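Local coordinates for protein D-alanyl transferase DltD (Enterococcus faecium TX0133A04, PDB 6PFX) that probably transfers D-alanine in the D-alanylation of lipoteichoic acid, a step of Gram-positive cell-wall biogenesis carried out at the membrane, at residues Phe54-Val58 with Arg68-Leu72; Ser57-Lys62 with Ile206-Ser210; Trp129-Met133 with Ile162-Ile166; Thr158-Ile162 with Ser176-Leu180; Ala283-Val289 with Thr371-Leu377. One frame throughout, in Å; residues are numbered along the deposited sequence.

Interaction 1: Phe54-Val58 with Arg68-Leu72; sequences FHPSV and RPFLL
S57 and P69 form the close part of this contact, as their CA atoms, 5.8 Å apart, already suggest. The proline ring lies against the first turn of the helix: S57 OG sits 3.7 Å from P69 CG, and P56 CB approaches the same carbon at 4.1 Å. CB of the proline faces the same hydroxyl, and CD lies over S57 CA. No direct hydrogen bond joins the segments. Instead one water links them, 2.6 Å from S57 OG and donating to P69 O at 2.7 Å. The hydroxyl reaches it because OG stands beside its own backbone N, opposite the carbonyl carbon (chi1 -60°).

The looser part is at L71, whose CD1 meets the edge of the H55 ring near its plane, 4.1 Å from CE1, while CD2 of the leucine stays equally far from S57 OG. H55 is the N-cap of the helix. Its ND1 accepts from S57 N at 3.0 Å with an N-H...N angle of 156°, the donor tilted from the ring plane, and NE2 bonds to L48 O, so both ring nitrogens are engaged and the ring's rotation is fixed. All five touching residues are buried.

The contact belongs to the beta-alpha-beta unit of strand 39-43, helix 56-62 and strand 68-71; P56 and P69 both rest on F42 of strand 39-43, and W354 of helix 351-365 also touches P56.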
# COMPACT_ATOMS: atom_id res chain seq x y z
N PHE A 54 -18.40 -3.52 -3.68
CA PHE A 54 -17.49 -3.07 -4.74
C PHE A 54 -16.02 -3.28 -4.42
O PHE A 54 -15.17 -3.03 -5.29
CB PHE A 54 -17.79 -1.60 -5.09
CG PHE A 54 -19.25 -1.37 -5.23
CD1 PHE A 54 -19.92 -1.80 -6.37
CD2 PHE A 54 -19.98 -0.85 -4.18
CE1 PHE A 54 -21.28 -1.67 -6.48
CE2 PHE A 54 -21.36 -0.70 -4.29
CZ PHE A 54 -22.01 -1.12 -5.44
N HIS A 55 -15.71 -3.77 -3.24
CA HIS A 55 -14.35 -4.09 -2.85
C HIS A 55 -13.77 -5.17 -3.77
O HIS A 55 -14.49 -6.06 -4.22
CB HIS A 55 -14.43 -4.58 -1.41
CG HIS A 55 -13.12 -4.93 -0.80
ND1 HIS A 55 -12.48 -6.12 -1.06
CD2 HIS A 55 -12.34 -4.26 0.08
CE1 HIS A 55 -11.35 -6.16 -0.37
NE2 HIS A 55 -11.24 -5.04 0.31
N PRO A 56 -12.46 -5.11 -4.06
CA PRO A 56 -11.87 -6.06 -5.02
C PRO A 56 -12.10 -7.52 -4.68
O PRO A 56 -12.23 -8.35 -5.59
CB PRO A 56 -10.37 -5.72 -4.99
CG PRO A 56 -10.29 -4.32 -4.48
CD PRO A 56 -11.49 -4.10 -3.59
N SER A 57 -12.11 -7.88 -3.40
CA SER A 57 -12.30 -9.28 -3.05
C SER A 57 -13.74 -9.72 -3.29
O SER A 57 -13.97 -10.88 -3.66
CB SER A 57 -11.94 -9.50 -1.58
OG SER A 57 -10.59 -9.15 -1.31
N VAL A 58 -14.70 -8.81 -3.11
CA VAL A 58 -16.11 -9.15 -3.33
C VAL A 58 -16.39 -9.32 -4.82
O VAL A 58 -17.00 -10.30 -5.25
CB VAL A 58 -17.04 -8.10 -2.70
CG1 VAL A 58 -18.51 -8.53 -2.94
CG2 VAL A 58 -16.75 -7.92 -1.22
N ARG A 68 -7.72 -14.23 -6.56
CA ARG A 68 -8.19 -13.71 -5.28
C ARG A 68 -7.19 -12.71 -4.74
O ARG A 68 -5.98 -13.01 -4.65
CB ARG A 68 -8.35 -14.89 -4.31
CG ARG A 68 -8.85 -14.51 -2.94
CD ARG A 68 -9.17 -15.73 -2.06
NE ARG A 68 -10.33 -16.50 -2.52
CZ ARG A 68 -10.25 -17.64 -3.21
NH1 ARG A 68 -9.08 -18.15 -3.54
NH2 ARG A 68 -11.36 -18.26 -3.57
N PRO A 69 -7.61 -11.50 -4.39
CA PRO A 69 -6.66 -10.57 -3.76
C PRO A 69 -6.12 -11.14 -2.46
O PRO A 69 -6.84 -11.80 -1.70
CB PRO A 69 -7.49 -9.30 -3.52
CG PRO A 69 -8.68 -9.44 -4.43
CD PRO A 69 -8.95 -10.91 -4.55
N PHE A 70 -4.84 -10.91 -2.21
CA PHE A 70 -4.24 -11.15 -0.90
C PHE A 70 -3.91 -9.77 -0.35
O PHE A 70 -3.07 -9.06 -0.89
CB PHE A 70 -3.00 -12.04 -1.00
CG PHE A 70 -2.63 -12.65 0.31
CD1 PHE A 70 -2.11 -11.87 1.31
CD2 PHE A 70 -2.84 -14.00 0.55
CE1 PHE A 70 -1.78 -12.42 2.55
CE2 PHE A 70 -2.53 -14.56 1.78
CZ PHE A 70 -1.99 -13.77 2.77
N LEU A 71 -4.63 -9.35 0.69
CA LEU A 71 -4.55 -7.97 1.15
C LEU A 71 -3.34 -7.79 2.06
O LEU A 71 -3.26 -8.42 3.13
CB LEU A 71 -5.83 -7.59 1.88
CG LEU A 71 -7.13 -7.90 1.15
CD1 LEU A 71 -8.31 -7.47 1.99
CD2 LEU A 71 -7.18 -7.22 -0.21
N LEU A 72 -2.43 -6.91 1.67
CA LEU A 72 -1.19 -6.72 2.39
C LEU A 72 -1.02 -5.32 2.95
O LEU A 72 0.01 -5.03 3.58
CB LEU A 72 0.01 -7.11 1.52
CG LEU A 72 0.14 -8.61 1.21
CD1 LEU A 72 1.22 -8.85 0.18
CD2 LEU A 72 0.41 -9.41 2.48
O HOH W 1 -9.23 -11.30 -0.63

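Interaction 2: Ser57-Lys62 with Ile206-Ser210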
# COMPACT_ATOMS: atom_id res chain seq x y z
N SER A 57 -12.11 -7.88 -3.40
CA SER A 57 -12.30 -9.28 -3.05
C SER A 57 -13.74 -9.72 -3.29
O SER A 57 -13.97 -10.88 -3.66
CB SER A 57 -11.94 -9.50 -1.58
OG SER A 57 -10.59 -9.15 -1.31
N VAL A 58 -14.70 -8.81 -3.11
CA VAL A 58 -16.11 -9.15 -3.33
C VAL A 58 -16.39 -9.32 -4.82
O VAL A 58 -17.00 -10.30 -5.25
CB VAL A 58 -17.04 -8.10 -2.70
CG1 VAL A 58 -18.51 -8.53 -2.94
CG2 VAL A 58 -16.75 -7.92 -1.22
N LEU A 59 -15.91 -8.38 -5.65
CA LEU A 59 -16.13 -8.52 -7.08
C LEU A 59 -15.47 -9.78 -7.63
O LEU A 59 -16.07 -10.50 -8.45
CB LEU A 59 -15.61 -7.28 -7.81
CG LEU A 59 -16.35 -5.99 -7.48
CD1 LEU A 59 -15.64 -4.83 -8.14
CD2 LEU A 59 -17.81 -6.05 -7.93
N ALA A 60 -14.24 -10.07 -7.21
CA ALA A 60 -13.56 -11.25 -7.73
C ALA A 60 -14.33 -12.52 -7.40
O ALA A 60 -14.43 -13.43 -8.23
CB ALA A 60 -12.14 -11.32 -7.17
N GLU A 61 -14.87 -12.60 -6.18
CA GLU A 61 -15.60 -13.79 -5.76
C GLU A 61 -16.94 -13.90 -6.48
O GLU A 61 -17.28 -14.96 -7.02
CB GLU A 61 -15.79 -13.76 -4.25
CG GLU A 61 -16.73 -14.83 -3.70
CD GLU A 61 -16.75 -14.86 -2.18
OE1 GLU A 61 -15.67 -15.02 -1.57
OE2 GLU A 61 -17.85 -14.72 -1.60
N LYS A 62 -17.71 -12.81 -6.51
CA LYS A 62 -19.05 -12.86 -7.10
C LYS A 62 -19.00 -13.26 -8.57
O LYS A 62 -19.83 -14.03 -9.05
CB LYS A 62 -19.70 -11.48 -6.97
CG LYS A 62 -21.09 -11.37 -7.60
CD LYS A 62 -22.05 -12.41 -7.06
CE LYS A 62 -23.47 -12.16 -7.56
NZ LYS A 62 -24.43 -13.16 -7.00
N ILE A 206 -17.37 -10.77 3.12
CA ILE A 206 -17.22 -10.81 1.67
C ILE A 206 -18.36 -11.58 1.02
O ILE A 206 -18.94 -11.13 0.02
CB ILE A 206 -15.84 -11.40 1.31
CG1 ILE A 206 -14.73 -10.45 1.82
CG2 ILE A 206 -15.70 -11.63 -0.18
CD1 ILE A 206 -13.30 -10.97 1.69
N ASP A 207 -18.72 -12.74 1.58
CA ASP A 207 -19.83 -13.51 1.03
C ASP A 207 -21.15 -12.74 1.14
O ASP A 207 -21.94 -12.72 0.19
CB ASP A 207 -19.97 -14.85 1.76
CG ASP A 207 -18.76 -15.75 1.57
OD1 ASP A 207 -17.81 -15.35 0.87
OD2 ASP A 207 -18.77 -16.87 2.13
N HIS A 208 -21.40 -12.13 2.30
CA HIS A 208 -22.62 -11.36 2.48
C HIS A 208 -22.73 -10.24 1.44
O HIS A 208 -23.75 -10.12 0.75
CB HIS A 208 -22.65 -10.77 3.90
CG HIS A 208 -23.86 -9.94 4.18
ND1 HIS A 208 -23.78 -8.69 4.75
CD2 HIS A 208 -25.17 -10.18 3.97
CE1 HIS A 208 -25.00 -8.19 4.88
NE2 HIS A 208 -25.86 -9.08 4.41
N GLU A 209 -21.69 -9.42 1.32
CA GLU A 209 -21.74 -8.31 0.37
C GLU A 209 -21.90 -8.81 -1.06
O GLU A 209 -22.53 -8.14 -1.88
CB GLU A 209 -20.49 -7.44 0.52
CG GLU A 209 -20.29 -6.84 1.91
CD GLU A 209 -21.35 -5.83 2.30
OE1 GLU A 209 -22.08 -5.35 1.41
OE2 GLU A 209 -21.44 -5.50 3.50
N SER A 210 -21.38 -10.00 -1.37
CA SER A 210 -21.50 -10.49 -2.74
C SER A 210 -22.95 -10.72 -3.13
O SER A 210 -23.32 -10.53 -4.30
CB SER A 210 -20.69 -11.78 -2.92
OG SER A 210 -21.37 -12.87 -2.34
O HOH W 2 -23.41 -14.25 -4.09
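V58 and I206 lead the first shell: their CG2 methyls meet at 4.0 Å as the two side chains pass side by side, running in opposing senses. The other valine methyl, CG1, is turned to the last turn of the partner helix, 3.6 Å from S210 CA. It is placed there by a chi1 of -179°, which sets CG1 opposite the backbone N. At the start of the contact I206 CD1 packs on S57 CB, 3.8 Å away.

Farther along helix 56-62, two acids converge. E61 OE2 and D207 OD1 are 2.5 Å apart, and the two carboxylate planes are inclined by 62°. The extended glutamate also lays OE1 near I206 CG2, and R13 makes weak, long ion pairs with both acids that may ease the charge. K62 bends at chi2 so that its CD and CE pass S210 O, and a water takes a bond from its NZ while donating to S210 OG.

In the second shell, S210 OG donates to D207 O at 2.6 Å, tying the serine to its own helical turn, and R212 salt-bridges E209.

The short segments cross at -68° with axes 9.0 Å apart. Helix 56-62 lies between helix 203-210 and strand 68-71; A60 packs on P69 of that strand, and L213 on V58 and K62.

Interaction 3: Trp129-Met133 with Ile162-Ile166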
# COMPACT_ATOMS: atom_id res chain seq x y z
N TRP A 129 16.04 -10.01 4.85
CA TRP A 129 16.74 -9.13 3.92
C TRP A 129 18.24 -9.25 4.09
O TRP A 129 18.97 -9.46 3.11
CB TRP A 129 16.27 -7.70 4.19
CG TRP A 129 17.20 -6.63 3.72
CD1 TRP A 129 17.65 -6.42 2.45
CD2 TRP A 129 17.75 -5.58 4.53
NE1 TRP A 129 18.47 -5.31 2.42
CE2 TRP A 129 18.55 -4.78 3.68
CE3 TRP A 129 17.66 -5.24 5.88
CZ2 TRP A 129 19.25 -3.66 4.15
CZ3 TRP A 129 18.36 -4.13 6.34
CH2 TRP A 129 19.14 -3.36 5.47
N LEU A 130 18.72 -9.16 5.32
CA LEU A 130 20.16 -9.20 5.56
C LEU A 130 20.78 -10.49 5.04
O LEU A 130 21.86 -10.47 4.43
CB LEU A 130 20.46 -9.04 7.05
CG LEU A 130 20.13 -7.69 7.66
CD1 LEU A 130 20.34 -7.69 9.16
CD2 LEU A 130 20.94 -6.58 7.04
N PHE A 131 20.14 -11.64 5.29
CA PHE A 131 20.68 -12.91 4.83
C PHE A 131 20.49 -13.11 3.33
O PHE A 131 21.16 -13.97 2.75
CB PHE A 131 20.06 -14.07 5.63
CG PHE A 131 20.58 -14.18 7.04
CD1 PHE A 131 21.82 -14.75 7.30
CD2 PHE A 131 19.84 -13.71 8.11
CE1 PHE A 131 22.30 -14.84 8.60
CE2 PHE A 131 20.33 -13.80 9.40
CZ PHE A 131 21.56 -14.37 9.65
N SER A 132 19.63 -12.30 2.70
CA SER A 132 19.40 -12.37 1.26
C SER A 132 20.43 -11.57 0.47
O SER A 132 20.63 -11.86 -0.72
CB SER A 132 18.02 -11.79 0.92
OG SER A 132 18.03 -10.37 0.82
N MET A 133 21.07 -10.59 1.10
CA MET A 133 21.95 -9.68 0.38
C MET A 133 23.21 -10.40 -0.09
O MET A 133 23.92 -11.01 0.71
CB MET A 133 22.37 -8.52 1.30
CG MET A 133 21.28 -7.52 1.59
SD MET A 133 21.81 -6.22 2.72
CE MET A 133 23.39 -5.80 2.01
N ILE A 162 25.61 -4.11 12.18
CA ILE A 162 25.49 -4.61 10.82
C ILE A 162 24.93 -3.53 9.91
O ILE A 162 25.43 -3.31 8.80
CB ILE A 162 24.67 -5.92 10.80
CG1 ILE A 162 25.50 -7.07 11.38
CG2 ILE A 162 24.19 -6.20 9.40
CD1 ILE A 162 24.66 -8.24 11.83
N LEU A 163 23.91 -2.81 10.37
CA LEU A 163 23.34 -1.76 9.53
C LEU A 163 24.35 -0.64 9.28
O LEU A 163 24.37 -0.06 8.20
CB LEU A 163 22.08 -1.18 10.15
CG LEU A 163 20.89 -2.12 10.27
CD1 LEU A 163 19.73 -1.42 10.99
CD2 LEU A 163 20.44 -2.65 8.91
N GLN A 164 25.17 -0.31 10.28
CA GLN A 164 26.22 0.68 10.06
C GLN A 164 27.20 0.24 8.97
O GLN A 164 27.67 1.07 8.17
CB GLN A 164 26.96 0.97 11.37
CG GLN A 164 26.13 1.69 12.43
CD GLN A 164 25.84 3.14 12.08
OE1 GLN A 164 26.19 3.62 11.00
NE2 GLN A 164 25.17 3.84 12.99
N THR A 165 27.54 -1.05 8.92
CA THR A 165 28.40 -1.56 7.86
C THR A 165 27.77 -1.36 6.49
O THR A 165 28.43 -0.89 5.55
CB THR A 165 28.67 -3.04 8.13
OG1 THR A 165 29.37 -3.18 9.38
CG2 THR A 165 29.49 -3.67 7.03
N ILE A 166 26.49 -1.70 6.36
CA ILE A 166 25.78 -1.56 5.09
C ILE A 166 25.64 -0.09 4.70
O ILE A 166 25.79 0.28 3.53
CB ILE A 166 24.40 -2.26 5.17
CG1 ILE A 166 24.62 -3.75 5.36
CG2 ILE A 166 23.58 -1.89 3.95
CD1 ILE A 166 23.37 -4.52 5.75
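L130 points CD2 at helix 157-167, where it presses on I166 CD1 at 3.4 Å, tighter than usual van der Waals contact, and also meets I162 CG2 at 4.0 Å. The same methyl lies over one face of the W129 ring, so it is held between its neighbour's indole and the opposing helix. M133 SD sits over that face too, offset toward the rim. M133 and I166 reach toward each other tip to tip, SD 3.8 Å from I166 CD1, and the bend at chi3 (46°) also brings CE close.

The indole contributes its edge. L163 CD2 lies close to the ring plane, 3.6 Å from W129 CZ3 and nearly as close to CH2. All six touching residues are buried, and no hydrogen bond crosses the contact. Its polar atoms bond away from the interface: W129 NE1 to D140, while W129 O accepts from both N and OG of S132, the latter at 2.6 Å on a lone pair in the carbonyl plane.

Helix 138-147 lies against this core, with L143 and L147 on W129 and A144 on I166; L177 of helix 174-177 touches L130, and R87 of helix 79-89 reaches W129 and M133 and bonds S132 OG.

Interaction 4: Thr158-Ile162 with Ser176-Leu180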
# COMPACT_ATOMS: atom_id res chain seq x y z
N THR A 158 23.57 -5.77 17.99
CA THR A 158 24.15 -6.58 16.92
C THR A 158 23.64 -6.13 15.56
O THR A 158 24.42 -5.91 14.63
CB THR A 158 23.86 -8.05 17.19
OG1 THR A 158 24.40 -8.39 18.48
CG2 THR A 158 24.49 -8.92 16.12
N LEU A 159 22.32 -5.97 15.43
CA LEU A 159 21.76 -5.51 14.17
C LEU A 159 22.26 -4.11 13.82
O LEU A 159 22.59 -3.83 12.66
CB LEU A 159 20.23 -5.54 14.24
CG LEU A 159 19.45 -4.82 13.13
CD1 LEU A 159 19.64 -5.52 11.81
CD2 LEU A 159 17.97 -4.74 13.48
N THR A 160 22.33 -3.22 14.81
CA THR A 160 22.74 -1.85 14.54
C THR A 160 24.14 -1.81 13.92
O THR A 160 24.39 -1.04 12.98
CB THR A 160 22.68 -1.04 15.83
OG1 THR A 160 21.31 -0.87 16.22
CG2 THR A 160 23.32 0.30 15.64
N ALA A 161 25.07 -2.60 14.44
CA ALA A 161 26.43 -2.58 13.89
C ALA A 161 26.44 -3.11 12.46
O ALA A 161 27.18 -2.61 11.61
CB ALA A 161 27.36 -3.40 14.78
N ILE A 162 25.61 -4.11 12.18
CA ILE A 162 25.49 -4.61 10.82
C ILE A 162 24.93 -3.53 9.91
O ILE A 162 25.43 -3.31 8.80
CB ILE A 162 24.67 -5.92 10.80
CG1 ILE A 162 25.50 -7.07 11.38
CG2 ILE A 162 24.19 -6.20 9.40
CD1 ILE A 162 24.66 -8.24 11.83
N SER A 176 29.70 -12.06 10.87
CA SER A 176 28.93 -11.00 11.52
C SER A 176 27.43 -11.30 11.47
O SER A 176 26.74 -11.25 12.49
CB SER A 176 29.24 -9.66 10.84
OG SER A 176 30.59 -9.29 11.06
N LEU A 177 26.91 -11.62 10.28
CA LEU A 177 25.50 -11.97 10.18
C LEU A 177 25.19 -13.21 11.00
O LEU A 177 24.08 -13.35 11.52
CB LEU A 177 25.09 -12.21 8.73
CG LEU A 177 25.27 -11.04 7.78
CD1 LEU A 177 25.02 -11.53 6.37
CD2 LEU A 177 24.35 -9.91 8.14
N ASN A 178 26.14 -14.14 11.11
CA ASN A 178 25.86 -15.38 11.81
C ASN A 178 25.48 -15.15 13.26
O ASN A 178 24.86 -16.03 13.87
CB ASN A 178 27.07 -16.30 11.71
CG ASN A 178 26.80 -17.67 12.28
OD1 ASN A 178 25.97 -18.42 11.75
ND2 ASN A 178 27.49 -18.01 13.36
N GLN A 179 25.82 -14.00 13.82
CA GLN A 179 25.43 -13.68 15.19
C GLN A 179 23.92 -13.56 15.34
O GLN A 179 23.41 -13.69 16.46
CB GLN A 179 26.12 -12.40 15.63
CG GLN A 179 25.96 -12.08 17.10
CD GLN A 179 26.89 -10.98 17.57
OE1 GLN A 179 27.83 -10.59 16.88
NE2 GLN A 179 26.62 -10.46 18.77
N LEU A 180 23.21 -13.32 14.23
CA LEU A 180 21.76 -13.23 14.22
C LEU A 180 21.09 -14.54 13.83
O LEU A 180 19.85 -14.64 13.90
CB LEU A 180 21.31 -12.15 13.22
CG LEU A 180 21.82 -10.72 13.42
CD1 LEU A 180 21.41 -9.86 12.25
CD2 LEU A 180 21.28 -10.15 14.70
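The apolar contacts centre on I162 and L180, whose side chains reach toward each other tip to tip, CD1 to CD1 at 3.7 Å. The other leucine methyl, CD2, turns to T158 and lies 3.7 Å from its CG2, so L180 spans one turn of helix 157-167. L177 reaches the same isoleucine at about a right angle: its CB leaves the backbone away from the helix, yet CD2 ends 3.9 Å from I162 CG2. With CG1 of I162 set opposite the carbonyl carbon (chi1 -73°), CD1 goes mainly to L180, while the CG2 branch meets L177.

Contacts between polar and apolar atoms come next. The Q179 chain, extended beyond CG, is laid obliquely across T158, and its CD lies 3.5 Å from the threonine CG2. Although T158 OG1 and Q179 NE2 are 3.0 Å apart, the angle is too poor for a hydrogen bond, and this outer side of the contact is held by van der Waals contact. I162 CD1 also abuts the backbone oxygen of S176 at 3.7 Å.

Backbone bonds organise each side separately. I162 N donates to T158 O across a regular helical turn, whereas Q179 N and L180 N bond back to S176 O and L177 O at three-residue spacing, the latter at 2.8 Å. In this tighter-wound end, Q179 faces T158, and L180 faces both T158 and I162.

With Y127 and L130 of helix 123-132 continuing the core behind L180, this is a helix-loop-helix packing in which helix 157-167 meets helix 174-177 and the helically coiled residues that follow it.

Interaction 5: Ala283-Val289 with Thr371-Leu377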
# COMPACT_ATOMS: atom_id res chain seq x y z
N ALA A 283 10.74 -3.77 -9.62
CA ALA A 283 11.46 -3.86 -10.88
C ALA A 283 12.36 -5.09 -10.88
O ALA A 283 12.42 -5.82 -11.88
CB ALA A 283 12.26 -2.57 -11.10
N LYS A 284 13.05 -5.35 -9.77
CA LYS A 284 13.96 -6.50 -9.71
C LYS A 284 13.20 -7.82 -9.85
O LYS A 284 13.74 -8.77 -10.42
CB LYS A 284 14.80 -6.44 -8.44
CG LYS A 284 15.85 -5.33 -8.52
CD LYS A 284 16.63 -5.11 -7.23
CE LYS A 284 17.62 -3.94 -7.36
NZ LYS A 284 18.17 -3.53 -6.03
N ASN A 285 11.96 -7.87 -9.37
CA ASN A 285 11.11 -9.04 -9.51
C ASN A 285 10.40 -9.14 -10.85
O ASN A 285 9.67 -10.11 -11.08
CB ASN A 285 9.99 -8.99 -8.47
CG ASN A 285 10.43 -9.35 -7.10
OD1 ASN A 285 11.44 -10.03 -6.91
ND2 ASN A 285 9.64 -8.95 -6.12
N HIS A 286 10.56 -8.15 -11.72
CA HIS A 286 9.81 -8.09 -12.98
C HIS A 286 8.30 -8.17 -12.75
O HIS A 286 7.56 -8.82 -13.50
CB HIS A 286 10.32 -9.15 -13.97
CG HIS A 286 11.81 -9.08 -14.19
ND1 HIS A 286 12.41 -8.05 -14.88
CD2 HIS A 286 12.81 -9.89 -13.77
CE1 HIS A 286 13.72 -8.24 -14.90
NE2 HIS A 286 13.99 -9.35 -14.23
N ASN A 287 7.83 -7.48 -11.71
CA ASN A 287 6.40 -7.39 -11.47
C ASN A 287 5.78 -6.41 -12.46
O ASN A 287 6.34 -5.35 -12.73
CB ASN A 287 6.13 -6.86 -10.07
CG ASN A 287 6.51 -7.83 -8.98
OD1 ASN A 287 7.28 -7.49 -8.09
ND2 ASN A 287 6.00 -9.04 -9.07
N GLU A 288 4.61 -6.75 -12.97
CA GLU A 288 3.76 -5.78 -13.64
C GLU A 288 2.82 -5.23 -12.58
O GLU A 288 2.26 -6.00 -11.79
CB GLU A 288 2.98 -6.42 -14.77
CG GLU A 288 3.86 -6.85 -15.96
CD GLU A 288 4.34 -5.68 -16.83
OE1 GLU A 288 3.85 -4.54 -16.67
OE2 GLU A 288 5.22 -5.90 -17.69
N VAL A 289 2.67 -3.91 -12.53
CA VAL A 289 1.97 -3.27 -11.42
C VAL A 289 0.93 -2.31 -11.96
O VAL A 289 1.18 -1.59 -12.93
CB VAL A 289 2.94 -2.50 -10.50
CG1 VAL A 289 2.26 -2.10 -9.18
CG2 VAL A 289 4.21 -3.27 -10.22
N THR A 371 0.20 -5.21 -21.69
CA THR A 371 1.35 -4.39 -22.06
C THR A 371 2.55 -4.84 -21.25
O THR A 371 2.40 -5.36 -20.14
CB THR A 371 1.12 -2.90 -21.83
OG1 THR A 371 0.88 -2.68 -20.44
CG2 THR A 371 -0.07 -2.38 -22.64
N ALA A 372 3.73 -4.63 -21.81
CA ALA A 372 4.98 -5.04 -21.20
C ALA A 372 5.73 -3.84 -20.65
O ALA A 372 5.96 -2.86 -21.37
CB ALA A 372 5.87 -5.74 -22.23
N SER A 373 6.11 -3.92 -19.39
CA SER A 373 6.88 -2.86 -18.76
C SER A 373 8.35 -3.24 -18.76
O SER A 373 8.70 -4.40 -18.50
CB SER A 373 6.41 -2.66 -17.31
OG SER A 373 5.05 -2.31 -17.23
N LYS A 374 9.20 -2.27 -19.06
CA LYS A 374 10.65 -2.43 -18.96
C LYS A 374 11.17 -1.29 -18.10
O LYS A 374 10.90 -0.12 -18.39
CB LYS A 374 11.31 -2.41 -20.33
CG LYS A 374 10.90 -3.56 -21.23
CD LYS A 374 11.29 -4.91 -20.64
CE LYS A 374 10.79 -6.04 -21.52
NZ LYS A 374 11.19 -7.35 -20.95
N TYR A 375 11.89 -1.63 -17.05
CA TYR A 375 12.21 -0.67 -16.01
C TYR A 375 13.62 -0.13 -16.16
O TYR A 375 14.55 -0.85 -16.55
CB TYR A 375 12.01 -1.28 -14.62
CG TYR A 375 10.59 -1.77 -14.42
CD1 TYR A 375 9.53 -0.88 -14.52
CD2 TYR A 375 10.31 -3.10 -14.14
CE1 TYR A 375 8.23 -1.29 -14.34
CE2 TYR A 375 9.00 -3.53 -13.96
CZ TYR A 375 7.97 -2.62 -14.06
OH TYR A 375 6.68 -3.00 -13.87
N HIS A 376 13.76 1.15 -15.82
CA HIS A 376 15.04 1.84 -15.77
C HIS A 376 15.10 2.54 -14.42
O HIS A 376 14.70 3.70 -14.31
CB HIS A 376 15.16 2.81 -16.93
CG HIS A 376 15.25 2.13 -18.25
ND1 HIS A 376 14.16 1.94 -19.07
CD2 HIS A 376 16.29 1.52 -18.86
CE1 HIS A 376 14.53 1.27 -20.14
NE2 HIS A 376 15.82 1.00 -20.04
N LEU A 377 15.59 1.84 -13.40
CA LEU A 377 15.65 2.41 -12.07
C LEU A 377 16.69 3.53 -11.98
O LEU A 377 17.75 3.47 -12.60
CB LEU A 377 15.95 1.36 -11.01
CG LEU A 377 14.87 0.30 -10.83
CD1 LEU A 377 15.41 -0.84 -10.00
CD2 LEU A 377 13.63 0.90 -10.19
O HOH W 3 10.09 -6.07 -16.43
O HOH W 4 4.20 -1.89 -14.24
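A Schellman motif ends helix 271-284 at H286, which has positive phi, and the chain then turns into strand 288-293 of the parallel sheet; the segment 371-377 runs alongside this helix-to-strand turn. Close to the helix end, A283 provides the apolar part. Its CB lies 3.7 Å from Y375 CD2, and both methyls of L377 reach the same alanine CB, CD1 at 3.8 Å.

The tyrosine ring then extends along the turn to the start of the strand, where its OH donates to N287 O at 2.6 Å. The oxygen lies at the ring edge in plane, and the hydroxyl approaches in the carbonyl plane at a C=O...O angle of 157°. F327 stacks on the ring from outside the segments.

At E288 the carboxylate takes two bonds from one residue: S373 N donates to the syn lone pair of E288 OE2 at 2.8 Å, with an N-H...O angle of 166°, and S373 OG donates to OE1 at 2.6 Å, also from the syn side but 21° out of the carboxylate plane. The bend at chi2 folds the glutamate back to present both oxygens, and R329 salt-bridges OE1, so the group's rotation is fixed.

One water ties the parts together: it accepts from V289 N and donates to S373 OG and to Y375 OH, the last at 2.7 Å.

In the fold
Interactions 1 and 2 share S57 and V58 on helix 56-62, their centres 9 Å apart, so one helix face meets strand 68-71 while another receives helix 203-210. Interactions 3 and 4 form a second pair, centres 8 Å apart, sharing I162 on helix 157-167; both nest inside the loop closed by interaction 2. The centres of interactions 1 and 3 are about 34 Å apart, on opposite sides of the chain's centre. Interaction 5 comes last, its centre about 23 Å from that of interaction 1. Interactions 1 and 5 thus join outer elements to the same parallel sheet, consistent with the SGNH-hydrolase clan, whereas 3 and 4 hold together a separate group of helices.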